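Local coordinates for methanol--corrinoid protein co-methyltransferase (Methanosarcina barkeri, PDB 2I2X) that catalyses transfer of the methyl group of methanol to the cob(I)amide carried by its partner corrinoid protein MtaC, an early step of methanogenesis from methanol, at residues A[358-361]-A[362-365]. Residues are numbered along the deposited sequence; the frame is centred on the assembly and turned at random.
Sequences LSDR and YRDP
D360 OD1 takes two N-H groups of R363: a salt-bridge bond from NE at 3.0 Å and a weak one from NH2 at 3.4 Å. NE approaches from above the carboxylate plane; the flat groups stand 83° apart. Aspartate suits the place because its oxygens work separately: OD1 meets the arginine while OD2 accepts the backbone N-H groups of N301 and L302. R363 serves two subunits: NH2 also makes a weak bond to S359 O, while NH1 reaches V76 O of the second MtaB subunit. R363 N bonds to D360 O at 2.9 Å as helix 349-361 gives way to the loop; a water joins L358 O to Y362 N. R361 swings its CG opposite the backbone N (chi1 165°), setting it over the Y362 ring centre, 3.8 Å away, in a CH-pi contact; its guanidinium pairs with D373. Y362 OH bonds to D3 OD2 of the MtaC subunit and accepts from a water that takes R361 NH1. A leucine in place of Y362 would probably leave D3 without its hydroxyl mate, break the water bridge and strip the R361 methylenes of their flat cover. With its charges and hydroxyl buried but paired, this turn joins the helix end to neighbouring subunits.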
loop_
_atom_site.group_PDB
_atom_site.type_symbol
_atom_site.label_atom_id
_atom_site.label_comp_id
_atom_site.label_asym_id
_atom_site.label_seq_id
_atom_site.Cartn_x
_atom_site.Cartn_y
_atom_site.Cartn_z
ATOM N N LEU A 358 -18.940 13.573 5.782
ATOM C CA LEU A 358 -19.487 13.210 7.114
ATOM C C LEU A 358 -18.648 12.144 7.860
ATOM O O LEU A 358 -18.529 12.173 9.111
ATOM C CB LEU A 358 -20.969 12.778 7.019
ATOM C CG LEU A 358 -21.665 12.468 8.347
ATOM C CD1 LEU A 358 -21.583 13.668 9.311
ATOM C CD2 LEU A 358 -23.130 12.045 8.136
ATOM N N SER A 359 -18.089 11.220 7.086
ATOM C CA SER A 359 -17.126 10.213 7.566
ATOM C C SER A 359 -16.117 10.770 8.578
ATOM O O SER A 359 -15.842 10.170 9.630
ATOM C CB SER A 359 -16.364 9.653 6.359
ATOM O OG SER A 359 -15.216 8.910 6.762
ATOM N N ASP A 360 -15.560 11.921 8.255
ATOM C CA ASP A 360 -14.440 12.437 9.010
ATOM C C ASP A 360 -14.736 13.754 9.705
ATOM O O ASP A 360 -13.927 14.181 10.513
ATOM C CB ASP A 360 -13.231 12.608 8.087
ATOM C CG ASP A 360 -12.743 11.286 7.515
ATOM O OD1 ASP A 360 -12.942 10.261 8.177
ATOM O OD2 ASP A 360 -12.137 11.267 6.417
ATOM N N ARG A 361 -15.881 14.386 9.412
ATOM C CA ARG A 361 -16.216 15.670 10.016
ATOM C C ARG A 361 -15.935 15.722 11.533
ATOM O O ARG A 361 -15.514 16.787 12.041
ATOM C CB ARG A 361 -17.679 16.138 9.701
ATOM C CG ARG A 361 -18.165 17.306 10.633
ATOM C CD ARG A 361 -19.604 17.844 10.393
ATOM N NE ARG A 361 -19.537 18.505 9.128
ATOM C CZ ARG A 361 -19.793 19.773 8.856
ATOM N NH1 ARG A 361 -20.248 20.620 9.767
ATOM N NH2 ARG A 361 -19.613 20.152 7.597
ATOM N N TYR A 362 -16.164 14.607 12.246
ATOM C CA TYR A 362 -16.058 14.634 13.720
ATOM C C TYR A 362 -14.788 13.977 14.267
ATOM O O TYR A 362 -14.555 13.942 15.496
ATOM C CB TYR A 362 -17.334 14.082 14.402
ATOM C CG TYR A 362 -18.573 14.914 14.080
ATOM C CD1 TYR A 362 -18.744 16.202 14.619
ATOM C CD2 TYR A 362 -19.552 14.433 13.199
ATOM C CE1 TYR A 362 -19.872 16.976 14.299
ATOM C CE2 TYR A 362 -20.671 15.196 12.869
ATOM C CZ TYR A 362 -20.838 16.458 13.432
ATOM O OH TYR A 362 -21.950 17.200 13.097
ATOM N N ARG A 363 -13.963 13.484 13.351
ATOM C CA ARG A 363 -12.752 12.824 13.739
ATOM C C ARG A 363 -11.769 13.732 14.480
ATOM O O ARG A 363 -11.083 13.248 15.377
ATOM C CB ARG A 363 -12.070 12.197 12.529
ATOM C CG ARG A 363 -11.266 10.900 12.825
ATOM C CD ARG A 363 -10.805 10.275 11.497
ATOM N NE ARG A 363 -11.956 9.635 10.886
ATOM C CZ ARG A 363 -12.417 8.428 11.226
ATOM N NH1 ARG A 363 -11.834 7.700 12.189
ATOM N NH2 ARG A 363 -13.496 7.977 10.637
ATOM N N ASP A 364 -11.699 15.025 14.115
ATOM C CA ASP A 364 -10.644 15.933 14.595
ATOM C C ASP A 364 -10.959 17.360 14.148
ATOM O O ASP A 364 -11.593 17.546 13.110
ATOM C CB ASP A 364 -9.312 15.535 13.978
ATOM C CG ASP A 364 -8.115 16.068 14.743
ATOM O OD1 ASP A 364 -7.564 17.099 14.303
ATOM O OD2 ASP A 364 -7.720 15.470 15.784
ATOM N N PRO A 365 -10.518 18.383 14.918
ATOM C CA PRO A 365 -10.766 19.731 14.409
ATOM C C PRO A 365 -10.095 20.004 13.069
ATOM O O PRO A 365 -10.599 20.817 12.286
ATOM C CB PRO A 365 -10.210 20.642 15.525
ATOM C CG PRO A 365 -9.312 19.798 16.307
ATOM C CD PRO A 365 -9.866 18.419 16.250
HETATM O O HOH W 1 -17.315 12.084 11.466
HETATM O O HOH W 2 -21.253 20.045 12.676
#